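Putative polyprenyl synthetase (Streptomyces coelicolor, PDB 3NF2) probably catalyses the magnesium-dependent head-to-tail condensation of isoprenyl diphosphates into a longer polyprenyl diphosphate. Local coordinates at residues Asp157-Asp162 and Glu178-Lys183; Asp225-Trp230 and Ser250-Val254; Ala219-Val223 and Asp337-Val341; Arg146-Lys150 and Ala206-Glu210; Ala36-Gly40 and Asn88-Leu92. All coordinates share one frame; numbering follows the deposited sequence.

Contact 2 is the buried one of the five, contacts 3 and 5 are partly buried, and contacts 1 and 4 lie near the surface. Helix 203-230 takes part in three of them: its start in the charged network of contact 4, its middle in the apolar packing of contact 3, and its end in contact 2, where one straight hydrogen bond and a water accompany hydrophobic packing. Helix 139-165 serves contacts 1 and 4, both rich in charge and both touching the second subunit. Contact 1 adds a bound sulfate and adjoins contact 2 through Glu180, which packs on Leu251. Contact 5 shares no helix with the others; there a histidine bond to Asn88 is combined with leucine packing on the imidazole.

Contact 1: Asp157-Asp162 and Glu178-Lys183; sequences DGQAQD and EMEGNK. With SO4 (sulfate ion), chain D.
Gly158 and Asn182 are the nearest backbone pair between 157-162 and 178-183, which lie on helices 139-165 and 173-198 of this all-alpha isoprenoid synthase fold, the segment axes passing 8.1 Å apart at 140°. Gly158, having no side chain, lets Asn182 CB come to 3.6 Å from its CA. The amides meet at one side of this seam. Asn182 ND2 donates to Gln161 OE1 over 3.0 Å, the acceptor lying in the Asn182 amide plane, whereas the donor comes to the Gln161 carbonyl from the side, with a C=O...N angle of 104°. A leucine in place of Gln161 would probably leave the Asn182 amide without its acceptor and freer to turn. Beyond them Met179 packs its SD on the backbone of Asp162, 3.7 Å from the Asp162 N. The ionic group completes the contact. Extended Lys183, whose counterpart in relatives binds substrate diphosphate, forms a salt bridge with Asp162, while Gln159 on the same helix as Asp162 bonds Asp98 of the first aspartate-rich motif. The sulfate may therefore mark a diphosphate position: Lys183 NZ donates to its O4 at 2.9 Å and to its O1 at 3.0 Å.

Contact 2: Asp225-Trp230 and Ser250-Val254; sequences DLLGIW and SLPVV
The second aspartate-rich motif of the prenyl synthase family, to which Asp225 belongs, meets the start of helix 251-259 at Leu251. In relatives this motif binds magnesium and substrate diphosphate; in this structure one oxygen of the aspartate is engaged by the neighbouring helix. Leu251 N donates to Asp225 OD2 at 3.2 Å in an almost straight bond (173°), coming from above the carboxylate plane. The other oxygen, OD1, accepts from Gln221 one turn earlier, so the two bonds together fix the rotation of the group. Ser250 CB closes against Asp225 CG at 3.5 Å. An alanine in place of Asp225 is likely to leave Leu251 N and the Gln221 amide without their acceptor and to open a gap beside Ser250. A water forms a second polar link, donating a hydrogen bond to Asp225 O (2.7 Å) and accepting one from Ser250 OG (2.8 Å).

Pro252 fills the apolar half. Its CD rests on Asp225 CB and its CG on Ile229 CD1, the latter at 3.8 Å. With chi1 at -53°, Ile229 turns CG1 toward the proline, and its CG2 branch covers a face of the Trp230 ring. Ala292 and Ile295 of helix 285-297 border this cluster, and Arg301 makes a cation-pi contact with the indole. At the ring edge, Trp230 CZ3 lies 4.1 Å from Pro252 CB.

Contact 3: Ala219-Val223 and Asp337-Val341; sequences AFQAV and DFVVV
A chi1 of 175° swings the Phe220 ring away from its own backbone N and brings CD1 to 3.8 Å from Val339 CG2. The torsion of Val339 is less usual: at 138° it falls between staggered positions, and its two methyls fork around Phe220 CB. CG1, the deeper prong, reaches Phe220 CA at 3.7 Å and also comes near Ala219 CB, while CG2 meets the ring obliquely.

One turn further along, Val223 takes over. Its CG1 approaches Val339 O at 3.8 Å, a methyl-to-carbonyl contact, and touches Val341 CG1 at 3.9 Å. The second branch, CG2, packs on Val340 CG1, likewise at 3.9 Å. Val223 thus has neighbours in three successive residues, because the chain becomes extended at Val340 and runs on past it to Val341, the last modelled residue. The side chains that meet are all apolar and cross at about right angles, and no polar bond links the two segments.

In the isoprenoid synthase fold this contact lays the C-terminal end of the modelled chain against helix 203-230, just ahead of the aspartate-rich motif that holds Asp225. The end is held by other residues of that helix too, Val339 touching Leu216 and Val341 touching Leu227. Helix 300-319 packs alongside, with Ala308 on Val223 and Gln311 on Ala219, whereas Phe220 also reaches Thr184 of helix 173-198.

Contact 4: Arg146-Lys150 and Ala206-Glu210; sequences RRLTK and ADTLE
A single carboxylate oxygen, Asp207 OD1, takes hydrogen bonds from both terminal nitrogens of Arg147, NH1 at 3.0 Å and NH2 at 3.2 Å. This end-on grip belongs to a salt-bridge network of Arg147, Lys150, Asp207 and Glu210 that spans helices 139-165 and 203-230 of the all-alpha isoprenoid synthase fold. The segment axes stay 12.9 Å apart and run at 31° to each other, so long side chains rather than backbones bridge the distance.

NH1 is shared: besides Asp207, Arg147 NH1 serves Glu210 OE2 at 3.1 Å. Both acceptors lie close to the guanidinium plane, although Glu210 receives its donor from above the carboxylate plane. The bend of the arginine at chi2 (-83°) places NH1 between the two acids. Glu210 stretches out to meet it with an extended chain, and its second oxygen, OE1, receives a weak bond from the fully extended Lys150 NZ at 3.4 Å. Two acids and two bases thus face one another, an arrangement likely to favour the charged forms of all four.

A water donates to Arg147 O at 2.7 Å and weakly to Glu210 OE2, adding a thin backbone link. Glu203 forms a further salt bridge with Arg147 NH2. Helix 173-198 borders the second segment, where Val197 touches Ala206 and Ala189 touches Glu210. The arginine is flanked by apolar carbon as well: Ala206 CB lies over one guanidinium face, offset toward its rim and 3.5 Å from Arg147 NH2.

Contact 5: Ala36-Gly40 and Asn88-Leu92; sequences AYHFG and NFSLL
His38 NE2 donates to Asn88 OD1 over 2.8 Å, at an N-H...O angle of 148°. The amide stands nearly upright to the imidazole, their planes 78° apart, and the donor is tilted only modestly from the carbonyl plane. On the other side of the amide, Asn88 ND2 bonds to Glu84 O one turn back on its own helix. That second bond settles which end of the amide is oxygen and presents OD1 to the histidine; since OD1 can only accept, the ring nitrogen NE2 carries the proton here.

Leu92 approaches the same ring from over a face: its CG sits 4.0 Å from the ring centroid, almost on the normal, in a CH-pi contact, and its CD2 reaches His38 ND1 at 3.7 Å. Leu91 comes instead to the edge, its CD1 4.1 Å from His38 CE1. With CG anti to the backbone N (chi1 171°), the imidazole of His38 extends across to these residues.

The contact joins the C-terminal end of helix 31-38 to helix 77-98, which carries the first aspartate-rich motif of the prenyl synthase family, in the all-alpha isoprenoid synthase fold, including Asp94, a residue expected to bind magnesium by analogy with relatives. The shorter helix closes in a Schellman motif at Gly40, whose positive phi suits a residue without a side chain.

Just before that turn, Phe39 places one ring face against His38 CD2 and stacks with Trp41. Val109 packs on both His38 and Leu92. Asn88 is touched once more by the phenylalanine, whose CE1 comes obliquely to within 3.4 Å of Asn88 ND2.

Contact 1: Asp157-Asp162 and Glu178-Lys183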
# COMPACT_ATOMS: atom_id res chain seq x y z
N ASP A 157 5.16 -0.39 -10.62
CA ASP A 157 6.09 -0.05 -11.71
C ASP A 157 5.37 0.49 -12.92
O ASP A 157 5.80 1.48 -13.51
CB ASP A 157 6.93 -1.25 -12.15
CG ASP A 157 8.02 -1.62 -11.17
OD1 ASP A 157 8.65 -2.68 -11.37
OD2 ASP A 157 8.25 -0.85 -10.21
N GLY A 158 4.27 -0.18 -13.29
CA GLY A 158 3.49 0.20 -14.47
C GLY A 158 2.89 1.57 -14.33
O GLY A 158 2.90 2.35 -15.27
N GLN A 159 2.38 1.85 -13.13
CA GLN A 159 1.88 3.16 -12.77
C GLN A 159 2.98 4.24 -12.74
O GLN A 159 2.74 5.37 -13.18
CB GLN A 159 1.13 3.09 -11.44
CG GLN A 159 0.46 4.39 -11.02
CD GLN A 159 -0.60 4.87 -12.00
OE1 GLN A 159 -1.12 4.09 -12.80
NE2 GLN A 159 -0.93 6.16 -11.92
N ALA A 160 4.18 3.89 -12.26
CA ALA A 160 5.34 4.80 -12.33
C ALA A 160 5.68 5.14 -13.77
O ALA A 160 5.94 6.31 -14.10
CB ALA A 160 6.57 4.19 -11.63
N GLN A 161 5.66 4.12 -14.62
CA GLN A 161 5.85 4.31 -16.05
C GLN A 161 4.78 5.24 -16.63
O GLN A 161 5.09 6.17 -17.38
CB GLN A 161 5.90 2.95 -16.77
CG GLN A 161 7.23 2.23 -16.55
CD GLN A 161 7.17 0.70 -16.66
OE1 GLN A 161 6.15 0.10 -17.01
NE2 GLN A 161 8.30 0.06 -16.34
N ASP A 162 3.52 5.02 -16.24
CA ASP A 162 2.42 5.85 -16.71
C ASP A 162 2.66 7.33 -16.38
O ASP A 162 2.64 8.17 -17.27
CB ASP A 162 1.08 5.38 -16.14
CG ASP A 162 -0.10 6.02 -16.82
OD1 ASP A 162 -0.75 5.34 -17.64
OD2 ASP A 162 -0.38 7.21 -16.56
N GLU A 178 6.16 -2.91 -22.24
CA GLU A 178 6.56 -3.22 -20.87
C GLU A 178 5.64 -2.59 -19.83
O GLU A 178 5.41 -3.18 -18.78
CB GLU A 178 8.05 -2.93 -20.61
CG GLU A 178 8.42 -1.48 -20.44
CD GLU A 178 9.67 -1.27 -19.58
OE1 GLU A 178 10.50 -0.42 -19.94
OE2 GLU A 178 9.81 -1.96 -18.54
N MET A 179 5.08 -1.41 -20.14
CA MET A 179 4.07 -0.79 -19.28
C MET A 179 2.80 -1.64 -19.21
O MET A 179 2.25 -1.88 -18.13
CB MET A 179 3.73 0.63 -19.76
CG MET A 179 2.64 1.32 -18.94
SD MET A 179 2.57 3.12 -19.21
CE MET A 179 1.37 3.20 -20.54
N GLU A 180 2.34 -2.10 -20.37
CA GLU A 180 1.11 -2.89 -20.41
C GLU A 180 1.30 -4.26 -19.78
O GLU A 180 0.36 -4.79 -19.19
CB GLU A 180 0.57 -2.99 -21.85
CG GLU A 180 -0.10 -1.67 -22.26
CD GLU A 180 -0.80 -1.74 -23.60
OE1 GLU A 180 -1.38 -0.72 -23.99
OE2 GLU A 180 -0.79 -2.81 -24.24
N GLY A 181 2.52 -4.79 -19.87
CA GLY A 181 2.90 -6.02 -19.19
C GLY A 181 2.87 -5.85 -17.69
O GLY A 181 2.44 -6.74 -16.97
N ASN A 182 3.36 -4.73 -17.21
CA ASN A 182 3.27 -4.42 -15.81
C ASN A 182 1.85 -4.20 -15.34
O ASN A 182 1.44 -4.71 -14.35
CB ASN A 182 4.12 -3.21 -15.49
CG ASN A 182 5.57 -3.52 -15.36
OD1 ASN A 182 5.96 -4.60 -14.95
ND2 ASN A 182 6.39 -2.58 -15.69
N LYS A 183 1.12 -3.41 -16.09
CA LYS A 183 -0.24 -3.05 -15.76
C LYS A 183 -1.25 -4.15 -15.83
O LYS A 183 -2.14 -4.22 -15.03
CB LYS A 183 -0.72 -1.91 -16.63
CG LYS A 183 -0.28 -0.55 -16.22
CD LYS A 183 -1.09 0.49 -16.93
CE LYS A 183 -0.45 1.85 -16.92
NZ LYS A 183 -1.15 2.83 -17.80
S SO4 D . -4.45 3.83 -17.22
O1 SO4 D . -3.52 3.48 -16.15
O2 SO4 D . -5.68 3.04 -17.06
O3 SO4 D . -4.77 5.25 -17.14
O4 SO4 D . -3.85 3.53 -18.51

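Contact 2: Asp225-Trp230 and Ser250-Val254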
# COMPACT_ATOMS: atom_id res chain seq x y z
N ASP A 225 -7.20 -2.24 -25.91
CA ASP A 225 -6.79 -1.06 -26.68
C ASP A 225 -7.52 -0.91 -28.02
O ASP A 225 -7.80 0.21 -28.44
CB ASP A 225 -5.29 -1.10 -26.92
CG ASP A 225 -4.49 -0.90 -25.65
OD1 ASP A 225 -5.11 -0.62 -24.60
OD2 ASP A 225 -3.26 -1.05 -25.72
N LEU A 226 -7.81 -2.03 -28.68
CA LEU A 226 -8.60 -1.97 -29.92
C LEU A 226 -10.03 -1.56 -29.64
O LEU A 226 -10.59 -0.74 -30.37
CB LEU A 226 -8.57 -3.30 -30.67
CG LEU A 226 -7.26 -3.73 -31.34
CD1 LEU A 226 -7.34 -5.20 -31.71
CD2 LEU A 226 -6.91 -2.87 -32.56
N LEU A 227 -10.61 -2.09 -28.56
CA LEU A 227 -11.98 -1.75 -28.17
C LEU A 227 -12.10 -0.35 -27.59
O LEU A 227 -13.15 0.27 -27.69
CB LEU A 227 -12.55 -2.77 -27.17
CG LEU A 227 -12.64 -4.28 -27.44
CD1 LEU A 227 -13.41 -4.97 -26.30
CD2 LEU A 227 -13.25 -4.64 -28.80
N GLY A 228 -11.03 0.15 -26.95
CA GLY A 228 -11.03 1.52 -26.43
C GLY A 228 -11.19 2.58 -27.52
O GLY A 228 -11.78 3.63 -27.30
N ILE A 229 -10.66 2.30 -28.71
CA ILE A 229 -10.88 3.18 -29.86
C ILE A 229 -12.08 2.76 -30.73
O ILE A 229 -13.04 3.50 -30.84
CB ILE A 229 -9.62 3.35 -30.72
CG1 ILE A 229 -8.43 3.80 -29.85
CG2 ILE A 229 -9.89 4.35 -31.87
CD1 ILE A 229 -7.07 3.60 -30.51
N TRP A 230 -12.04 1.57 -31.32
CA TRP A 230 -13.06 1.20 -32.32
C TRP A 230 -14.30 0.47 -31.82
O TRP A 230 -15.12 0.03 -32.62
CB TRP A 230 -12.44 0.42 -33.46
CG TRP A 230 -11.51 1.26 -34.26
CD1 TRP A 230 -11.86 2.14 -35.24
CD2 TRP A 230 -10.09 1.32 -34.13
NE1 TRP A 230 -10.72 2.74 -35.75
CE2 TRP A 230 -9.63 2.26 -35.08
CE3 TRP A 230 -9.16 0.67 -33.31
CZ2 TRP A 230 -8.28 2.57 -35.24
CZ3 TRP A 230 -7.81 0.98 -33.46
CH2 TRP A 230 -7.38 1.92 -34.42
N SER A 250 -2.25 4.20 -26.13
CA SER A 250 -2.43 2.76 -26.23
C SER A 250 -1.66 2.25 -27.38
O SER A 250 -1.14 3.01 -28.15
CB SER A 250 -3.88 2.43 -26.41
OG SER A 250 -4.45 3.34 -27.29
N LEU A 251 -1.60 0.95 -27.50
CA LEU A 251 -0.79 0.33 -28.49
C LEU A 251 -1.12 0.76 -29.90
O LEU A 251 -0.23 0.98 -30.67
CB LEU A 251 -0.92 -1.16 -28.39
CG LEU A 251 0.10 -1.78 -27.47
CD1 LEU A 251 -0.14 -3.22 -27.33
CD2 LEU A 251 1.45 -1.55 -27.98
N PRO A 252 -2.38 0.88 -30.28
CA PRO A 252 -2.59 1.34 -31.66
C PRO A 252 -2.01 2.74 -31.92
O PRO A 252 -1.36 2.96 -32.95
CB PRO A 252 -4.12 1.37 -31.81
CG PRO A 252 -4.67 0.62 -30.67
CD PRO A 252 -3.65 0.58 -29.59
N VAL A 253 -2.24 3.66 -30.98
CA VAL A 253 -1.73 5.04 -31.06
C VAL A 253 -0.22 5.03 -31.21
O VAL A 253 0.33 5.64 -32.14
CB VAL A 253 -2.08 5.83 -29.78
CG1 VAL A 253 -1.56 7.26 -29.87
CG2 VAL A 253 -3.57 5.83 -29.56
N VAL A 254 0.43 4.32 -30.30
CA VAL A 254 1.88 4.23 -30.27
C VAL A 254 2.47 3.56 -31.51
O VAL A 254 3.43 4.06 -32.10
CB VAL A 254 2.32 3.53 -28.98
CG1 VAL A 254 3.78 3.26 -29.00
CG2 VAL A 254 1.97 4.39 -27.76
O HOH W 1 -7.05 2.39 -27.00

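Contact 3: Ala219-Val223 and Asp337-Val341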
# COMPACT_ATOMS: atom_id res chain seq x y z
N ALA A 219 -2.27 -10.01 -24.53
CA ALA A 219 -3.26 -10.23 -25.59
C ALA A 219 -4.56 -9.53 -25.22
O ALA A 219 -5.23 -8.93 -26.07
CB ALA A 219 -3.49 -11.71 -25.82
N PHE A 220 -4.88 -9.59 -23.93
CA PHE A 220 -6.08 -8.97 -23.38
C PHE A 220 -6.01 -7.45 -23.48
O PHE A 220 -6.97 -6.80 -23.89
CB PHE A 220 -6.29 -9.44 -21.92
CG PHE A 220 -7.42 -8.76 -21.21
CD1 PHE A 220 -8.74 -9.12 -21.48
CD2 PHE A 220 -7.17 -7.77 -20.26
CE1 PHE A 220 -9.79 -8.49 -20.82
CE2 PHE A 220 -8.21 -7.14 -19.60
CZ PHE A 220 -9.53 -7.50 -19.88
N GLN A 221 -4.86 -6.88 -23.11
CA GLN A 221 -4.68 -5.44 -23.16
C GLN A 221 -4.64 -4.88 -24.58
O GLN A 221 -5.17 -3.79 -24.84
CB GLN A 221 -3.47 -4.97 -22.35
CG GLN A 221 -3.48 -3.45 -22.07
CD GLN A 221 -4.71 -3.02 -21.32
OE1 GLN A 221 -5.03 -3.56 -20.26
NE2 GLN A 221 -5.42 -2.03 -21.87
N ALA A 222 -4.03 -5.63 -25.50
CA ALA A 222 -4.07 -5.29 -26.93
C ALA A 222 -5.51 -5.22 -27.47
O ALA A 222 -5.86 -4.27 -28.17
CB ALA A 222 -3.24 -6.28 -27.74
N VAL A 223 -6.33 -6.20 -27.10
CA VAL A 223 -7.75 -6.21 -27.49
C VAL A 223 -8.52 -5.08 -26.80
O VAL A 223 -9.36 -4.43 -27.43
CB VAL A 223 -8.41 -7.60 -27.24
CG1 VAL A 223 -9.92 -7.53 -27.35
CG2 VAL A 223 -7.87 -8.63 -28.22
N ASP A 337 -9.24 -17.81 -25.57
CA ASP A 337 -10.02 -17.43 -26.74
C ASP A 337 -11.08 -16.38 -26.40
O ASP A 337 -11.37 -15.52 -27.22
CB ASP A 337 -10.67 -18.65 -27.41
CG ASP A 337 -9.67 -19.77 -27.70
OD1 ASP A 337 -8.44 -19.57 -27.56
OD2 ASP A 337 -10.12 -20.88 -28.05
N PHE A 338 -11.64 -16.45 -25.19
CA PHE A 338 -12.64 -15.47 -24.74
C PHE A 338 -12.03 -14.07 -24.63
O PHE A 338 -12.70 -13.07 -24.89
CB PHE A 338 -13.27 -15.86 -23.39
CG PHE A 338 -14.22 -14.82 -22.84
CD1 PHE A 338 -13.80 -13.91 -21.86
CD2 PHE A 338 -15.53 -14.74 -23.30
CE1 PHE A 338 -14.67 -12.94 -21.36
CE2 PHE A 338 -16.42 -13.78 -22.79
CZ PHE A 338 -15.98 -12.88 -21.82
N VAL A 339 -10.76 -14.04 -24.23
CA VAL A 339 -10.01 -12.80 -24.06
C VAL A 339 -9.90 -11.96 -25.34
O VAL A 339 -9.90 -10.73 -25.28
CB VAL A 339 -8.64 -13.11 -23.39
CG1 VAL A 339 -7.50 -12.32 -24.02
CG2 VAL A 339 -8.72 -12.85 -21.89
N VAL A 340 -9.86 -12.63 -26.50
CA VAL A 340 -9.95 -11.95 -27.80
C VAL A 340 -11.40 -11.89 -28.31
O VAL A 340 -12.19 -12.80 -28.08
CB VAL A 340 -8.95 -12.54 -28.85
CG1 VAL A 340 -7.53 -12.55 -28.30
CG2 VAL A 340 -9.34 -13.95 -29.31
N VAL A 341 -11.75 -10.78 -28.97
CA VAL A 341 -13.11 -10.58 -29.50
C VAL A 341 -13.11 -9.76 -30.80
O VAL A 341 -12.18 -9.00 -31.08
CB VAL A 341 -14.08 -9.94 -28.45
CG1 VAL A 341 -13.65 -8.52 -28.06
CG2 VAL A 341 -15.53 -9.95 -28.95

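Contact 4: Arg146-Lys150 and Ala206-Glu210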
# COMPACT_ATOMS: atom_id res chain seq x y z
N ARG A 146 4.55 -14.51 -2.19
CA ARG A 146 5.74 -14.14 -2.97
C ARG A 146 5.36 -13.76 -4.41
O ARG A 146 5.87 -12.78 -4.96
CB ARG A 146 6.73 -15.31 -2.98
CG ARG A 146 7.94 -15.18 -3.90
CD ARG A 146 9.20 -14.96 -3.10
NE ARG A 146 10.33 -14.58 -3.94
CZ ARG A 146 11.32 -15.40 -4.29
NH1 ARG A 146 11.33 -16.67 -3.89
NH2 ARG A 146 12.31 -14.95 -5.06
N ARG A 147 4.44 -14.53 -4.99
CA ARG A 147 3.94 -14.31 -6.34
C ARG A 147 3.07 -13.07 -6.40
O ARG A 147 3.08 -12.35 -7.39
CB ARG A 147 3.10 -15.50 -6.81
CG ARG A 147 3.80 -16.85 -6.76
CD ARG A 147 4.64 -17.08 -7.98
NE ARG A 147 5.51 -18.24 -7.82
CZ ARG A 147 6.19 -18.81 -8.81
NH1 ARG A 147 6.08 -18.34 -10.04
NH2 ARG A 147 6.96 -19.86 -8.56
N LEU A 148 2.30 -12.84 -5.33
CA LEU A 148 1.42 -11.68 -5.24
C LEU A 148 2.25 -10.41 -5.17
O LEU A 148 1.92 -9.41 -5.80
CB LEU A 148 0.51 -11.79 -4.01
CG LEU A 148 -0.68 -10.82 -3.94
CD1 LEU A 148 -1.84 -11.29 -4.81
CD2 LEU A 148 -1.13 -10.64 -2.51
N THR A 149 3.33 -10.48 -4.40
CA THR A 149 4.25 -9.36 -4.20
C THR A 149 4.93 -8.94 -5.50
O THR A 149 5.04 -7.75 -5.78
CB THR A 149 5.30 -9.68 -3.11
OG1 THR A 149 4.61 -10.10 -1.92
CG2 THR A 149 6.20 -8.45 -2.80
N LYS A 150 5.37 -9.91 -6.30
CA LYS A 150 6.00 -9.66 -7.58
C LYS A 150 5.02 -8.90 -8.49
O LYS A 150 5.40 -7.90 -9.11
CB LYS A 150 6.45 -10.97 -8.23
CG LYS A 150 7.03 -10.82 -9.64
CD LYS A 150 7.50 -12.14 -10.23
CE LYS A 150 8.03 -11.94 -11.65
NZ LYS A 150 9.00 -13.00 -12.03
N ALA A 206 4.86 -23.46 -11.72
CA ALA A 206 4.26 -22.18 -11.48
C ALA A 206 4.72 -21.07 -12.43
O ALA A 206 3.91 -20.33 -12.95
CB ALA A 206 4.48 -21.78 -10.07
N ASP A 207 6.01 -21.01 -12.70
CA ASP A 207 6.56 -19.99 -13.56
C ASP A 207 5.95 -20.13 -14.90
O ASP A 207 5.73 -19.16 -15.57
CB ASP A 207 8.03 -20.20 -13.76
CG ASP A 207 8.79 -20.11 -12.53
OD1 ASP A 207 8.18 -19.94 -11.48
OD2 ASP A 207 10.01 -20.19 -12.59
N THR A 208 5.76 -21.35 -15.33
CA THR A 208 5.23 -21.57 -16.65
C THR A 208 3.83 -21.07 -16.77
O THR A 208 3.46 -20.48 -17.74
CB THR A 208 5.40 -23.02 -17.06
OG1 THR A 208 6.80 -23.30 -17.15
CG2 THR A 208 4.79 -23.26 -18.38
N LEU A 209 3.04 -21.30 -15.76
CA LEU A 209 1.66 -20.81 -15.73
C LEU A 209 1.62 -19.29 -15.68
O LEU A 209 0.69 -18.67 -16.19
CB LEU A 209 0.91 -21.37 -14.51
CG LEU A 209 0.56 -22.86 -14.48
CD1 LEU A 209 0.49 -23.30 -13.04
CD2 LEU A 209 -0.76 -23.13 -15.19
N GLU A 210 2.63 -18.71 -15.05
CA GLU A 210 2.88 -17.28 -15.03
C GLU A 210 3.13 -16.75 -16.45
O GLU A 210 2.56 -15.74 -16.86
CB GLU A 210 4.08 -17.02 -14.13
CG GLU A 210 4.28 -15.61 -13.66
CD GLU A 210 5.32 -15.52 -12.56
OE1 GLU A 210 6.48 -15.16 -12.85
OE2 GLU A 210 4.96 -15.83 -11.40
O HOH W 2 3.12 -13.45 -9.81

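Contact 5: Ala36-Gly40 and Asn88-Leu92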
# COMPACT_ATOMS: atom_id res chain seq x y z
N ALA A 36 -17.09 -0.57 0.48
CA ALA A 36 -18.40 -0.99 -0.05
C ALA A 36 -18.86 -0.06 -1.16
O ALA A 36 -19.43 -0.52 -2.16
CB ALA A 36 -19.46 -1.07 1.06
N TYR A 37 -18.61 1.24 -0.99
CA TYR A 37 -18.91 2.19 -2.05
C TYR A 37 -18.05 1.88 -3.27
O TYR A 37 -18.57 1.81 -4.38
CB TYR A 37 -18.71 3.65 -1.62
CG TYR A 37 -18.89 4.57 -2.80
CD1 TYR A 37 -20.17 4.88 -3.26
CD2 TYR A 37 -17.79 5.07 -3.51
CE1 TYR A 37 -20.36 5.70 -4.37
CE2 TYR A 37 -17.97 5.89 -4.62
CZ TYR A 37 -19.26 6.20 -5.04
OH TYR A 37 -19.46 7.00 -6.13
N HIS A 38 -16.75 1.68 -3.06
CA HIS A 38 -15.85 1.34 -4.17
C HIS A 38 -16.35 0.12 -4.95
O HIS A 38 -16.31 0.09 -6.17
CB HIS A 38 -14.43 1.05 -3.69
CG HIS A 38 -13.56 0.48 -4.76
ND1 HIS A 38 -13.19 1.21 -5.87
CD2 HIS A 38 -13.05 -0.77 -4.94
CE1 HIS A 38 -12.46 0.45 -6.67
NE2 HIS A 38 -12.36 -0.75 -6.12
N PHE A 39 -16.82 -0.88 -4.22
CA PHE A 39 -17.27 -2.11 -4.83
C PHE A 39 -18.70 -2.03 -5.36
O PHE A 39 -19.17 -2.99 -5.96
CB PHE A 39 -17.12 -3.26 -3.85
CG PHE A 39 -15.72 -3.80 -3.76
CD1 PHE A 39 -15.20 -4.62 -4.77
CD2 PHE A 39 -14.91 -3.48 -2.67
CE1 PHE A 39 -13.91 -5.11 -4.69
CE2 PHE A 39 -13.61 -3.97 -2.57
CZ PHE A 39 -13.10 -4.79 -3.58
N GLY A 40 -19.39 -0.91 -5.15
CA GLY A 40 -20.74 -0.71 -5.69
C GLY A 40 -21.88 -1.30 -4.88
O GLY A 40 -23.04 -1.29 -5.32
N ASN A 88 -8.04 -4.01 -6.76
CA ASN A 88 -8.85 -2.88 -6.34
C ASN A 88 -8.09 -1.79 -5.58
O ASN A 88 -8.43 -0.61 -5.68
CB ASN A 88 -10.08 -3.37 -5.59
CG ASN A 88 -11.09 -4.01 -6.51
OD1 ASN A 88 -11.89 -3.32 -7.17
ND2 ASN A 88 -11.07 -5.33 -6.59
N PHE A 89 -7.06 -2.19 -4.84
CA PHE A 89 -6.08 -1.28 -4.25
C PHE A 89 -5.43 -0.45 -5.34
O PHE A 89 -5.27 0.76 -5.21
CB PHE A 89 -5.03 -2.09 -3.44
CG PHE A 89 -3.58 -1.67 -3.66
CD1 PHE A 89 -2.73 -2.45 -4.45
CD2 PHE A 89 -3.05 -0.53 -3.05
CE1 PHE A 89 -1.39 -2.10 -4.65
CE2 PHE A 89 -1.70 -0.17 -3.24
CZ PHE A 89 -0.87 -0.95 -4.04
N SER A 90 -5.08 -1.12 -6.43
CA SER A 90 -4.49 -0.47 -7.58
C SER A 90 -5.46 0.55 -8.19
O SER A 90 -5.06 1.67 -8.47
CB SER A 90 -4.05 -1.53 -8.59
OG SER A 90 -3.41 -0.94 -9.70
N LEU A 91 -6.74 0.19 -8.33
CA LEU A 91 -7.73 1.11 -8.90
C LEU A 91 -7.92 2.36 -8.04
O LEU A 91 -7.89 3.48 -8.55
CB LEU A 91 -9.09 0.43 -9.07
CG LEU A 91 -9.26 -0.76 -10.01
CD1 LEU A 91 -10.74 -1.14 -10.08
CD2 LEU A 91 -8.70 -0.45 -11.40
N LEU A 92 -8.12 2.15 -6.74
CA LEU A 92 -8.36 3.22 -5.79
C LEU A 92 -7.26 4.27 -5.85
O LEU A 92 -7.54 5.46 -5.95
CB LEU A 92 -8.47 2.65 -4.37
CG LEU A 92 -9.80 2.00 -4.00
CD1 LEU A 92 -9.64 1.08 -2.81
CD2 LEU A 92 -10.85 3.05 -3.71